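Local coordinates for SCO1 protein homolog (Bacillus subtilis, PDB 1XZO), which is needed to insert copper into the active site of cytochrome c oxidase and may take part in copper homeostasis or redox signalling, at residues V13-V26 against W101-F115. Numbering follows the deposited sequence.
Sequences VEPFTFQNQDGKNV and WDFLTGYSQSEIEEF. With CD (cadmium ion), chain D; CA (calcium ion), chain J; CD (cadmium ion), chain E; CA (calcium ion), chain G.
Gln-19 and Thr-105 exchange two backbone hydrogen bonds, Gln-19 N to Thr-105 O and Thr-105 N to Gln-19 O, each 2.8 Å long. They make a single antiparallel bridge, and the axes of strands 17-19 and 101-104 cross at nearly a right angle, so the bridge does not grow into a sheet. Asn-20 adds a side-chain bond: ND2 donates to Asp-102 OD2 on its anti side, somewhat out of the carboxylate plane, at 2.8 Å, with amide and carboxylate planes only 14° apart. The amide is fixed from its other end as well, since OD1 accepts from Asp-22 N, an Asx turn, and from Lys-24 N on the opposite face. Arg-71 forms a salt bridge with Asp-102 OD1.

Leu-104 fills the crossing, CD2 lying 3.7 Å from Val-26 CB while CD1 reaches the edge of Phe-18. That ring is sandwiched: Phe-16 CD2 lies over one face, and Tyr-107 presents its edge to the other, CD2 to Phe-18 CD2 3.3 Å. In turn Phe-18 points its own edge at the face of Phe-115, with planes at 74°. Phe-115, its CG trans to the backbone N (chi1 169°), meets Phe-16 CD1 through CE1 at 3.5 Å. Replacing Phe-18 with alanine would probably open a gap between Phe-16 and Tyr-107 and leave the Phe-115 face without its edge partner.

One calcium ion is bound by Thr-17 O (2.3 Å), another by Gly-106 O, and a water bridges the two. Polar bonds thus fix the hairpin against the outermost strand of the thioredoxin-like sheet, while an aromatic cluster joins it to the following helix.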
loop_
_atom_site.group_PDB
_atom_site.type_symbol
_atom_site.label_atom_id
_atom_site.label_comp_id
_atom_site.label_asym_id
_atom_site.label_seq_id
_atom_site.Cartn_x
_atom_site.Cartn_y
_atom_site.Cartn_z
ATOM N N VAL A 13 10.270 1.196 -8.633
ATOM C CA VAL A 13 9.150 2.105 -8.385
ATOM C C VAL A 13 9.462 3.461 -9.055
ATOM O O VAL A 13 10.559 3.890 -8.946
ATOM C CB VAL A 13 8.884 2.330 -6.917
ATOM C CG1 VAL A 13 7.744 3.261 -6.727
ATOM C CG2 VAL A 13 8.448 0.941 -6.238
ATOM N N GLU A 14 8.522 3.945 -9.788
ATOM C CA GLU A 14 8.734 5.263 -10.458
ATOM C C GLU A 14 8.747 6.369 -9.414
ATOM O O GLU A 14 8.095 6.279 -8.362
ATOM C CB GLU A 14 7.649 5.458 -11.446
ATOM C CG GLU A 14 7.702 4.510 -12.612
ATOM C CD GLU A 14 8.775 4.891 -13.603
ATOM O OE1 GLU A 14 8.719 6.069 -14.067
ATOM O OE2 GLU A 14 9.645 4.019 -13.856
ATOM N N PRO A 15 9.487 7.459 -9.693
ATOM C CA PRO A 15 9.387 8.687 -8.876
ATOM C C PRO A 15 7.965 9.173 -8.807
ATOM O O PRO A 15 7.132 9.076 -9.749
ATOM C CB PRO A 15 10.395 9.644 -9.569
ATOM C CG PRO A 15 10.517 9.116 -10.903
ATOM C CD PRO A 15 10.330 7.635 -10.893
ATOM N N PHE A 16 7.564 9.618 -7.609
ATOM C CA PHE A 16 6.267 10.166 -7.377
ATOM C C PHE A 16 6.289 11.067 -6.161
ATOM O O PHE A 16 7.156 10.912 -5.260
ATOM C CB PHE A 16 5.181 9.081 -7.111
ATOM C CG PHE A 16 5.310 8.359 -5.783
ATOM C CD1 PHE A 16 6.053 7.194 -5.731
ATOM C CD2 PHE A 16 4.631 8.787 -4.631
ATOM C CE1 PHE A 16 6.210 6.512 -4.530
ATOM C CE2 PHE A 16 4.772 8.118 -3.431
ATOM C CZ PHE A 16 5.545 6.943 -3.369
ATOM N N THR A 17 5.374 11.990 -6.234
ATOM C CA THR A 17 4.948 12.871 -5.094
ATOM C C THR A 17 3.490 13.036 -5.110
ATOM O O THR A 17 2.866 13.570 -6.029
ATOM C CB THR A 17 5.638 14.306 -5.032
ATOM O OG1 THR A 17 7.018 14.220 -4.935
ATOM C CG2 THR A 17 5.188 14.980 -3.761
ATOM N N PHE A 18 2.808 12.429 -4.100
ATOM C CA PHE A 18 1.415 12.418 -3.970
ATOM C C PHE A 18 1.129 13.150 -2.619
ATOM O O PHE A 18 2.087 13.452 -1.905
ATOM C CB PHE A 18 1.005 10.932 -3.892
ATOM C CG PHE A 18 1.201 10.190 -5.201
ATOM C CD1 PHE A 18 1.232 8.786 -5.232
ATOM C CD2 PHE A 18 1.277 10.894 -6.429
ATOM C CE1 PHE A 18 1.345 8.119 -6.410
ATOM C CE2 PHE A 18 1.373 10.202 -7.668
ATOM C CZ PHE A 18 1.329 8.812 -7.686
ATOM N N GLN A 19 -0.120 13.309 -2.277
ATOM C CA GLN A 19 -0.516 13.931 -0.988
ATOM C C GLN A 19 -1.203 12.916 -0.099
ATOM O O GLN A 19 -2.061 12.153 -0.585
ATOM C CB GLN A 19 -1.426 15.130 -1.193
ATOM C CG GLN A 19 -0.681 16.315 -1.845
ATOM C CD GLN A 19 -1.664 17.302 -2.559
ATOM O OE1 GLN A 19 -2.781 16.908 -2.970
ATOM N NE2 GLN A 19 -1.240 18.543 -2.734
ATOM N N ASN A 20 -0.901 13.001 1.193
ATOM C CA ASN A 20 -1.576 12.081 2.182
ATOM C C ASN A 20 -2.894 12.642 2.702
ATOM O O ASN A 20 -3.496 13.612 2.185
ATOM C CB ASN A 20 -0.550 11.606 3.205
ATOM C CG ASN A 20 -0.329 12.655 4.321
ATOM O OD1 ASN A 20 -0.963 13.751 4.305
ATOM N ND2 ASN A 20 0.604 12.385 5.184
ATOM N N GLN A 21 -3.528 11.886 3.640
ATOM C CA GLN A 21 -4.831 12.252 4.116
ATOM C C GLN A 21 -4.813 13.609 4.872
ATOM O O GLN A 21 -5.842 14.130 5.112
ATOM C CB GLN A 21 -5.304 11.165 5.159
ATOM C CG GLN A 21 -4.427 10.974 6.423
ATOM C CD GLN A 21 -3.078 10.385 6.262
ATOM O OE1 GLN A 21 -2.201 10.607 7.081
ATOM N NE2 GLN A 21 -2.871 9.591 5.171
ATOM N N ASP A 22 -3.654 14.035 5.317
ATOM C CA ASP A 22 -3.491 15.363 5.948
ATOM C C ASP A 22 -3.038 16.449 4.957
ATOM O O ASP A 22 -2.796 17.576 5.360
ATOM C CB ASP A 22 -2.445 15.236 6.975
ATOM C CG ASP A 22 -2.886 14.372 8.056
ATOM O OD1 ASP A 22 -4.114 14.443 8.363
ATOM O OD2 ASP A 22 -2.119 13.559 8.623
ATOM N N GLY A 23 -2.969 16.104 3.691
ATOM C CA GLY A 23 -2.596 17.039 2.633
ATOM C C GLY A 23 -1.107 17.228 2.501
ATOM O O GLY A 23 -0.687 18.182 1.825
ATOM N N LYS A 24 -0.314 16.443 3.185
ATOM C CA LYS A 24 1.127 16.528 3.216
ATOM C C LYS A 24 1.759 15.749 2.011
ATOM O O LYS A 24 1.234 14.663 1.632
ATOM C CB LYS A 24 1.678 15.930 4.514
ATOM C CG LYS A 24 1.258 16.683 5.730
ATOM C CD LYS A 24 2.298 16.582 6.822
ATOM N NZ LYS A 24 2.078 19.309 8.022
ATOM N N ASN A 25 2.823 16.301 1.417
ATOM C CA ASN A 25 3.543 15.566 0.388
ATOM C C ASN A 25 4.259 14.295 0.920
ATOM O O ASN A 25 5.047 14.314 1.880
ATOM C CB ASN A 25 4.549 16.436 -0.376
ATOM C CG ASN A 25 3.899 17.444 -1.291
ATOM O OD1 ASN A 25 2.690 17.444 -1.554
ATOM N ND2 ASN A 25 4.720 18.322 -1.777
ATOM N N VAL A 26 4.099 13.222 0.126
ATOM C CA VAL A 26 4.808 11.964 0.277
ATOM C C VAL A 26 5.386 11.518 -1.069
ATOM O O VAL A 26 4.687 11.473 -2.024
ATOM C CB VAL A 26 3.810 10.893 0.849
ATOM C CG1 VAL A 26 4.475 9.522 0.972
ATOM C CG2 VAL A 26 3.315 11.400 2.215
ATOM N N TRP A 101 1.583 4.907 8.532
ATOM C CA TRP A 101 0.713 4.629 7.393
ATOM C C TRP A 101 0.213 5.929 6.794
ATOM O O TRP A 101 -0.392 6.774 7.496
ATOM C CB TRP A 101 -0.476 3.793 7.872
ATOM C CG TRP A 101 -1.311 3.073 6.891
ATOM C CD1 TRP A 101 -1.417 3.275 5.524
ATOM C CD2 TRP A 101 -2.129 1.920 7.164
ATOM N NE1 TRP A 101 -2.312 2.393 4.983
ATOM C CE2 TRP A 101 -2.769 1.559 5.971
ATOM C CE3 TRP A 101 -2.475 1.221 8.347
ATOM C CZ2 TRP A 101 -3.618 0.486 5.886
ATOM C CZ3 TRP A 101 -3.348 0.199 8.254
ATOM C CH2 TRP A 101 -3.891 -0.180 7.071
ATOM N N ASP A 102 0.443 6.082 5.481
ATOM C CA ASP A 102 -0.207 7.145 4.693
ATOM C C ASP A 102 -1.131 6.658 3.607
ATOM O O ASP A 102 -0.808 5.687 2.867
ATOM C CB ASP A 102 0.925 7.993 4.018
ATOM C CG ASP A 102 1.791 8.684 5.034
ATOM O OD1 ASP A 102 2.810 8.095 5.423
ATOM O OD2 ASP A 102 1.464 9.801 5.566
ATOM N N PHE A 103 -2.286 7.280 3.513
ATOM C CA PHE A 103 -3.205 7.086 2.464
ATOM C C PHE A 103 -3.022 8.217 1.476
ATOM O O PHE A 103 -3.101 9.341 1.883
ATOM C CB PHE A 103 -4.647 7.099 2.868
ATOM C CG PHE A 103 -5.013 5.842 3.732
ATOM C CD1 PHE A 103 -4.490 5.696 4.996
ATOM C CD2 PHE A 103 -5.819 4.862 3.218
ATOM C CE1 PHE A 103 -4.805 4.556 5.753
ATOM C CE2 PHE A 103 -6.129 3.690 3.993
ATOM C CZ PHE A 103 -5.655 3.556 5.234
ATOM N N LEU A 104 -2.810 7.877 0.212
ATOM C CA LEU A 104 -2.347 8.913 -0.809
ATOM C C LEU A 104 -3.380 9.195 -1.865
ATOM O O LEU A 104 -4.166 8.354 -2.302
ATOM C CB LEU A 104 -1.073 8.433 -1.492
ATOM C CG LEU A 104 0.173 8.248 -0.641
ATOM C CD1 LEU A 104 1.420 7.957 -1.378
ATOM C CD2 LEU A 104 0.456 9.386 0.416
ATOM N N THR A 105 -3.416 10.460 -2.342
ATOM C CA THR A 105 -4.251 10.929 -3.454
ATOM C C THR A 105 -3.415 12.100 -4.046
ATOM O O THR A 105 -2.183 12.191 -3.810
ATOM C CB THR A 105 -5.748 11.386 -3.158
ATOM O OG1 THR A 105 -5.665 12.293 -1.989
ATOM C CG2 THR A 105 -6.574 10.221 -2.601
ATOM N N GLY A 106 -4.098 12.883 -4.831
ATOM C CA GLY A 106 -3.539 14.072 -5.455
ATOM C C GLY A 106 -2.894 13.770 -6.790
ATOM O O GLY A 106 -1.680 14.046 -7.006
ATOM N N TYR A 107 -3.753 13.238 -7.639
ATOM C CA TYR A 107 -3.391 12.725 -8.953
ATOM C C TYR A 107 -4.627 12.386 -9.731
ATOM O O TYR A 107 -5.712 12.189 -9.225
ATOM C CB TYR A 107 -2.352 11.633 -8.939
ATOM C CG TYR A 107 -2.676 10.467 -7.946
ATOM C CD1 TYR A 107 -3.697 9.588 -8.209
ATOM C CD2 TYR A 107 -1.971 10.369 -6.816
ATOM C CE1 TYR A 107 -3.999 8.522 -7.336
ATOM C CE2 TYR A 107 -2.304 9.358 -5.852
ATOM C CZ TYR A 107 -3.268 8.429 -6.165
ATOM O OH TYR A 107 -3.481 7.379 -5.268
ATOM N N SER A 108 -4.491 12.330 -11.061
ATOM C CA SER A 108 -5.568 11.917 -11.920
ATOM C C SER A 108 -5.602 10.415 -12.033
ATOM O O SER A 108 -4.611 9.778 -11.726
ATOM C CB SER A 108 -5.369 12.496 -13.328
ATOM O OG SER A 108 -4.335 11.830 -13.951
ATOM N N GLN A 109 -6.701 9.897 -12.534
ATOM C CA GLN A 109 -6.865 8.464 -12.829
ATOM C C GLN A 109 -5.774 7.940 -13.788
ATOM O O GLN A 109 -5.101 6.922 -13.556
ATOM C CB GLN A 109 -8.223 8.164 -13.352
ATOM C CG GLN A 109 -8.547 6.624 -13.385
ATOM C CD GLN A 109 -8.734 6.018 -11.983
ATOM O OE1 GLN A 109 -8.317 4.808 -11.692
ATOM N NE2 GLN A 109 -9.344 6.848 -11.087
ATOM N N SER A 110 -5.504 8.705 -14.834
ATOM C CA SER A 110 -4.418 8.349 -15.727
ATOM C C SER A 110 -3.123 8.210 -15.080
ATOM O O SER A 110 -2.335 7.334 -15.458
ATOM C CB SER A 110 -4.277 9.395 -16.862
ATOM O OG SER A 110 -5.439 9.407 -17.667
ATOM N N GLU A 111 -2.760 9.118 -14.147
ATOM C CA GLU A 111 -1.451 9.104 -13.530
ATOM C C GLU A 111 -1.312 7.831 -12.741
ATOM O O GLU A 111 -0.303 7.169 -12.835
ATOM C CB GLU A 111 -1.120 10.395 -12.692
ATOM C CG GLU A 111 0.353 10.571 -12.313
ATOM C CD GLU A 111 0.756 11.797 -11.454
ATOM O OE1 GLU A 111 -0.091 12.667 -11.286
ATOM O OE2 GLU A 111 1.954 11.756 -11.026
ATOM N N ILE A 112 -2.293 7.599 -11.873
ATOM C CA ILE A 112 -2.141 6.426 -10.998
ATOM C C ILE A 112 -2.137 5.076 -11.769
ATOM O O ILE A 112 -1.375 4.174 -11.374
ATOM C CB ILE A 112 -3.149 6.482 -9.836
ATOM C CG1 ILE A 112 -2.546 5.627 -8.639
ATOM C CG2 ILE A 112 -4.475 6.104 -10.295
ATOM N N GLU A 113 -2.934 4.995 -12.816
ATOM C CA GLU A 113 -2.981 3.779 -13.642
ATOM C C GLU A 113 -1.600 3.476 -14.189
ATOM O O GLU A 113 -1.021 2.347 -14.114
ATOM C CB GLU A 113 -4.129 3.871 -14.612
ATOM C CG GLU A 113 -5.497 3.700 -13.912
ATOM C CD GLU A 113 -6.645 3.581 -14.809
ATOM O OE1 GLU A 113 -7.775 3.497 -14.255
ATOM O OE2 GLU A 113 -6.429 3.595 -16.038
ATOM N N GLU A 114 -0.950 4.490 -14.787
ATOM C CA GLU A 114 0.353 4.307 -15.317
ATOM C C GLU A 114 1.428 4.066 -14.297
ATOM O O GLU A 114 2.316 3.246 -14.479
ATOM C CB GLU A 114 0.701 5.621 -16.075
ATOM C CG GLU A 114 0.313 5.753 -17.476
ATOM C CD GLU A 114 1.409 6.556 -18.254
ATOM O OE1 GLU A 114 1.264 7.784 -18.281
ATOM O OE2 GLU A 114 2.401 5.965 -18.758
ATOM N N PHE A 115 1.324 4.695 -13.109
ATOM C CA PHE A 115 2.290 4.513 -12.047
ATOM C C PHE A 115 2.196 3.056 -11.577
ATOM O O PHE A 115 3.202 2.462 -11.417
ATOM C CB PHE A 115 1.992 5.453 -10.839
ATOM C CG PHE A 115 2.753 5.165 -9.642
ATOM C CD1 PHE A 115 4.014 5.601 -9.472
ATOM C CD2 PHE A 115 2.107 4.450 -8.567
ATOM C CE1 PHE A 115 4.692 5.298 -8.383
ATOM C CE2 PHE A 115 2.719 4.297 -7.445
ATOM C CZ PHE A 115 4.056 4.628 -7.300
HETATM CD CD CD D . 10.835 5.807 -15.175
HETATM CA CA CA J . 0.498 15.511 -6.481
HETATM CD CD CD E . -8.842 3.205 -16.143
HETATM CA CA CA G . 2.477 14.849 -7.906
HETATM O O HOH W 1 0.657 13.529 -8.665
HETATM O O HOH W 2 2.667 14.209 -10.604
HETATM O O HOH W 3 -8.630 2.067 -18.254
HETATM O O HOH W 4 2.475 16.686 -5.979
#